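Local coordinates for response regulator aspartate phosphatase I (Bacillus subtilis subsp. subtilis, PDB 4I1A), which dephosphorylates the sporulation phosphotransferase Spo0F and activates the mobile element ICEBs1 by inactivating its repressor ImmR, at residues 240-251 against 265-276. Sequence-based numbering, arbitrary orientation.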
loop_
_atom_site.group_PDB
_atom_site.type_symbol
_atom_site.label_atom_id
_atom_site.label_comp_id
_atom_site.label_asym_id
_atom_site.label_seq_id
_atom_site.Cartn_x
_atom_site.Cartn_y
_atom_site.Cartn_z
ATOM N N TYR A 240 6.148 -5.466 -16.353
ATOM C CA TYR A 240 5.447 -6.606 -15.791
ATOM C C TYR A 240 6.329 -7.834 -15.562
ATOM O O TYR A 240 6.068 -8.619 -14.650
ATOM C CB TYR A 240 4.268 -6.957 -16.692
ATOM C CG TYR A 240 3.280 -5.822 -16.863
ATOM C CD1 TYR A 240 2.856 -5.070 -15.773
ATOM C CD2 TYR A 240 2.770 -5.499 -18.121
ATOM C CE1 TYR A 240 1.951 -4.025 -15.928
ATOM C CE2 TYR A 240 1.867 -4.456 -18.288
ATOM C CZ TYR A 240 1.460 -3.722 -17.190
ATOM O OH TYR A 240 0.558 -2.692 -17.352
ATOM N N LYS A 241 7.363 -8.011 -16.379
ATOM C CA LYS A 241 8.262 -9.155 -16.202
ATOM C C LYS A 241 8.988 -9.060 -14.870
ATOM O O LYS A 241 8.998 -10.013 -14.090
ATOM C CB LYS A 241 9.270 -9.272 -17.347
ATOM C CG LYS A 241 8.729 -9.986 -18.572
ATOM C CD LYS A 241 9.812 -10.151 -19.630
ATOM C CE LYS A 241 9.495 -11.295 -20.580
ATOM N NZ LYS A 241 10.622 -11.560 -21.529
ATOM N N LYS A 242 9.582 -7.903 -14.603
ATOM C CA LYS A 242 10.257 -7.695 -13.330
ATOM C C LYS A 242 9.262 -7.714 -12.169
ATOM O O LYS A 242 9.558 -8.269 -11.110
ATOM C CB LYS A 242 11.102 -6.412 -13.343
ATOM C CG LYS A 242 12.416 -6.583 -14.107
ATOM C CD LYS A 242 13.389 -5.423 -13.916
ATOM C CE LYS A 242 13.196 -4.359 -14.987
ATOM N NZ LYS A 242 14.354 -3.409 -15.052
ATOM N N ALA A 243 8.085 -7.130 -12.380
ATOM C CA ALA A 243 7.028 -7.138 -11.368
ATOM C C ALA A 243 6.749 -8.559 -10.908
ATOM O O ALA A 243 6.743 -8.847 -9.716
ATOM C CB ALA A 243 5.744 -6.480 -11.906
ATOM N N SER A 244 6.566 -9.455 -11.867
ATOM C CA SER A 244 6.294 -10.849 -11.553
ATOM C C SER A 244 7.429 -11.572 -10.820
ATOM O O SER A 244 7.173 -12.357 -9.907
ATOM C CB SER A 244 5.899 -11.607 -12.819
ATOM O OG SER A 244 4.568 -11.294 -13.175
ATOM N N GLN A 245 8.672 -11.325 -11.221
ATOM C CA GLN A 245 9.801 -12.012 -10.594
ATOM C C GLN A 245 9.950 -11.591 -9.131
ATOM O O GLN A 245 10.233 -12.423 -8.269
ATOM C CB GLN A 245 11.104 -11.802 -11.374
ATOM C CG GLN A 245 12.318 -12.536 -10.781
ATOM C CD GLN A 245 12.133 -14.056 -10.663
ATOM O OE1 GLN A 245 11.753 -14.732 -11.624
ATOM N NE2 GLN A 245 12.413 -14.593 -9.477
ATOM N N HIS A 246 9.723 -10.311 -8.845
ATOM C CA HIS A 246 9.751 -9.852 -7.460
ATOM C C HIS A 246 8.548 -10.356 -6.657
ATOM O O HIS A 246 8.660 -10.640 -5.463
ATOM C CB HIS A 246 9.861 -8.329 -7.387
ATOM C CG HIS A 246 11.247 -7.816 -7.618
ATOM N ND1 HIS A 246 12.198 -7.774 -6.615
ATOM C CD2 HIS A 246 11.854 -7.333 -8.727
ATOM C CE1 HIS A 246 13.323 -7.284 -7.101
ATOM N NE2 HIS A 246 13.145 -7.009 -8.382
ATOM N N LEU A 247 7.404 -10.478 -7.322
ATOM C CA LEU A 247 6.172 -10.903 -6.662
ATOM C C LEU A 247 6.169 -12.380 -6.262
ATOM O O LEU A 247 5.635 -12.722 -5.209
ATOM C CB LEU A 247 4.942 -10.565 -7.517
ATOM C CG LEU A 247 4.544 -9.078 -7.562
ATOM C CD1 LEU A 247 3.628 -8.806 -8.750
ATOM C CD2 LEU A 247 3.877 -8.627 -6.265
ATOM N N ILE A 248 6.754 -13.251 -7.084
ATOM C CA ILE A 248 6.838 -14.657 -6.711
ATOM C C ILE A 248 7.856 -14.880 -5.595
ATOM O O ILE A 248 7.707 -15.801 -4.798
ATOM C CB ILE A 248 7.170 -15.605 -7.896
ATOM C CG1 ILE A 248 8.541 -15.290 -8.493
ATOM C CG2 ILE A 248 6.087 -15.548 -8.953
ATOM C CD1 ILE A 248 9.195 -16.496 -9.136
ATOM N N LEU A 249 8.894 -14.049 -5.548
ATOM C CA LEU A 249 9.878 -14.136 -4.478
ATOM C C LEU A 249 9.195 -13.788 -3.162
ATOM O O LEU A 249 9.438 -14.426 -2.134
ATOM C CB LEU A 249 11.060 -13.199 -4.735
ATOM C CG LEU A 249 12.043 -13.635 -5.827
ATOM C CD1 LEU A 249 13.234 -12.673 -5.947
ATOM C CD2 LEU A 249 12.531 -15.060 -5.583
ATOM N N ALA A 250 8.322 -12.787 -3.213
ATOM C CA ALA A 250 7.521 -12.412 -2.057
ATOM C C ALA A 250 6.580 -13.548 -1.700
ATOM O O ALA A 250 6.419 -13.904 -0.534
ATOM C CB ALA A 250 6.733 -11.149 -2.348
ATOM N N LEU A 251 5.970 -14.116 -2.731
ATOM C CA LEU A 251 5.013 -15.202 -2.594
ATOM C C LEU A 251 5.605 -16.416 -1.887
ATOM O O LEU A 251 4.940 -17.024 -1.053
ATOM C CB LEU A 251 4.505 -15.604 -3.981
ATOM C CG LEU A 251 3.261 -16.487 -4.056
ATOM C CD1 LEU A 251 2.106 -15.768 -3.388
ATOM C CD2 LEU A 251 2.926 -16.843 -5.513
ATOM N N THR A 265 -0.517 -10.048 -2.622
ATOM C CA THR A 265 0.539 -10.482 -3.523
ATOM C C THR A 265 -0.007 -11.380 -4.648
ATOM O O THR A 265 0.399 -11.250 -5.802
ATOM C CB THR A 265 1.617 -11.252 -2.721
ATOM O OG1 THR A 265 2.096 -10.416 -1.665
ATOM C CG2 THR A 265 2.789 -11.698 -3.597
ATOM N N LEU A 266 -0.910 -12.302 -4.317
ATOM C CA LEU A 266 -1.498 -13.169 -5.343
ATOM C C LEU A 266 -2.405 -12.354 -6.247
ATOM O O LEU A 266 -2.504 -12.599 -7.452
ATOM C CB LEU A 266 -2.280 -14.336 -4.721
ATOM C CG LEU A 266 -1.412 -15.477 -4.188
ATOM C CD1 LEU A 266 -2.175 -16.286 -3.141
ATOM C CD2 LEU A 266 -0.918 -16.372 -5.344
ATOM N N PHE A 267 -3.064 -11.371 -5.661
ATOM C CA PHE A 267 -3.942 -10.529 -6.442
ATOM C C PHE A 267 -3.136 -9.763 -7.485
ATOM O O PHE A 267 -3.451 -9.799 -8.685
ATOM C CB PHE A 267 -4.731 -9.572 -5.542
ATOM C CG PHE A 267 -5.542 -8.574 -6.312
ATOM C CD1 PHE A 267 -6.820 -8.898 -6.747
ATOM C CD2 PHE A 267 -5.011 -7.327 -6.649
ATOM C CE1 PHE A 267 -7.570 -7.994 -7.483
ATOM C CE2 PHE A 267 -5.755 -6.417 -7.391
ATOM C CZ PHE A 267 -7.038 -6.750 -7.805
ATOM N N THR A 268 -2.095 -9.082 -7.016
ATOM C CA THR A 268 -1.224 -8.275 -7.872
ATOM C C THR A 268 -0.563 -9.141 -8.943
ATOM O O THR A 268 -0.463 -8.748 -10.106
ATOM C CB THR A 268 -0.147 -7.543 -7.028
ATOM O OG1 THR A 268 -0.781 -6.925 -5.901
ATOM C CG2 THR A 268 0.596 -6.465 -7.853
ATOM N N LEU A 269 -0.131 -10.332 -8.543
ATOM C CA LEU A 269 0.458 -11.289 -9.469
ATOM C C LEU A 269 -0.548 -11.672 -10.557
ATOM O O LEU A 269 -0.220 -11.666 -11.745
ATOM C CB LEU A 269 0.927 -12.529 -8.703
ATOM C CG LEU A 269 1.821 -13.554 -9.404
ATOM C CD1 LEU A 269 2.944 -12.889 -10.183
ATOM C CD2 LEU A 269 2.399 -14.511 -8.376
ATOM N N THR A 270 -1.775 -11.982 -10.147
ATOM C CA THR A 270 -2.825 -12.359 -11.084
ATOM C C THR A 270 -3.043 -11.249 -12.096
ATOM O O THR A 270 -3.103 -11.480 -13.312
ATOM C CB THR A 270 -4.175 -12.603 -10.365
ATOM O OG1 THR A 270 -4.024 -13.618 -9.366
ATOM C CG2 THR A 270 -5.251 -13.020 -11.362
ATOM N N TYR A 271 -3.178 -10.034 -11.581
ATOM C CA TYR A 271 -3.462 -8.892 -12.433
ATOM C C TYR A 271 -2.320 -8.633 -13.423
ATOM O O TYR A 271 -2.558 -8.444 -14.620
ATOM C CB TYR A 271 -3.739 -7.657 -11.576
ATOM C CG TYR A 271 -4.531 -6.597 -12.289
ATOM C CD1 TYR A 271 -4.990 -6.796 -13.591
ATOM C CD2 TYR A 271 -4.820 -5.393 -11.666
ATOM C CE1 TYR A 271 -5.716 -5.815 -14.245
ATOM C CE2 TYR A 271 -5.541 -4.416 -12.302
ATOM C CZ TYR A 271 -5.987 -4.627 -13.590
ATOM O OH TYR A 271 -6.701 -3.637 -14.209
ATOM N N VAL A 272 -1.087 -8.638 -12.915
ATOM C CA VAL A 272 0.096 -8.441 -13.746
ATOM C C VAL A 272 0.148 -9.421 -14.928
ATOM O O VAL A 272 0.439 -9.032 -16.065
ATOM C CB VAL A 272 1.391 -8.523 -12.898
ATOM C CG1 VAL A 272 2.605 -8.841 -13.756
ATOM C CG2 VAL A 272 1.591 -7.232 -12.137
ATOM N N GLU A 273 -0.156 -10.683 -14.662
ATOM C CA GLU A 273 -0.107 -11.709 -15.701
ATOM C C GLU A 273 -1.233 -11.544 -16.717
ATOM O O GLU A 273 -1.051 -11.795 -17.911
ATOM C CB GLU A 273 -0.145 -13.106 -15.076
ATOM C CG GLU A 273 1.123 -13.475 -14.303
ATOM C CD GLU A 273 2.345 -13.561 -15.205
ATOM O OE1 GLU A 273 2.193 -14.003 -16.360
ATOM O OE2 GLU A 273 3.459 -13.189 -14.773
ATOM N N ALA A 274 -2.399 -11.134 -16.230
ATOM C CA ALA A 274 -3.536 -10.834 -17.090
ATOM C C ALA A 274 -3.220 -9.669 -18.039
ATOM O O ALA A 274 -3.571 -9.705 -19.222
ATOM C CB ALA A 274 -4.755 -10.515 -16.245
ATOM N N LYS A 275 -2.555 -8.640 -17.519
ATOM C CA LYS A 275 -2.174 -7.492 -18.340
ATOM C C LYS A 275 -1.190 -7.865 -19.450
ATOM O O LYS A 275 -1.076 -7.147 -20.438
ATOM C CB LYS A 275 -1.575 -6.373 -17.487
ATOM C CG LYS A 275 -2.533 -5.690 -16.525
ATOM C CD LYS A 275 -1.769 -4.660 -15.709
ATOM C CE LYS A 275 -2.493 -4.292 -14.440
ATOM N NZ LYS A 275 -1.805 -3.159 -13.762
ATOM N N GLN A 276 -0.470 -8.973 -19.294
ATOM C CA GLN A 276 0.415 -9.444 -20.364
ATOM C C GLN A 276 -0.305 -10.449 -21.245
ATOM O O GLN A 276 0.304 -11.059 -22.124
ATOM C CB GLN A 276 1.685 -10.088 -19.809
ATOM C CG GLN A 276 2.496 -9.197 -18.900
ATOM C CD GLN A 276 3.766 -9.875 -18.426
ATOM O OE1 GLN A 276 4.759 -9.927 -19.151
ATOM N NE2 GLN A 276 3.740 -10.406 -17.208
HETATM O O HOH W 1 0.094 -1.201 -15.142
#
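Leu247 drops as a knob among Thr265, Thr268, Leu269 and Val272, and Leu269 returns the fit among Ser244, Leu247, Ile248 and Leu251. A chi1 of -168°, setting CG opposite the backbone N, carries Leu269 toward the facing helix, CD1 toward CB of Leu247 and CD2 to 3.7 Å from CD2 of Leu251. Leu251 also rests CD1 on CG of Leu266 at 3.6 Å. The methyl CG2 of Thr265 lies 3.4 Å from O of Leu247, while its hydroxyl bonds O of Phe261. Val272, beta-branched and compact, fills the next hole, among Tyr240, Ala243, Ser244 and Leu247.

Ser244, short but polar, donates from OG to OE2 of Glu273 at 2.7 Å, on the anti side, 22° out of the carboxylate plane; Asn278 bonds OE1 of Glu273. Tyr240 offers a flat face and a hydroxyl, Lys275 methylenes and an amine: CB of Lys275 packs 4.3 Å from the ring centroid, and one water joins OH to NZ, which also salt-bridges Asp235. Extended Gln276 slides oppositely past Tyr240, its CD 3.4 Å from CB of Tyr240. Shortening Tyr240 to alanine would probably uncover Lys275 and Gln276 and cost the water a partner. The segment axes, approaching to 9.7 Å at 153°, thus pair nearly antiparallel tetratricopeptide helices through interlocking aliphatics, with one direct hydrogen bond at the flank and a water bridge at the end.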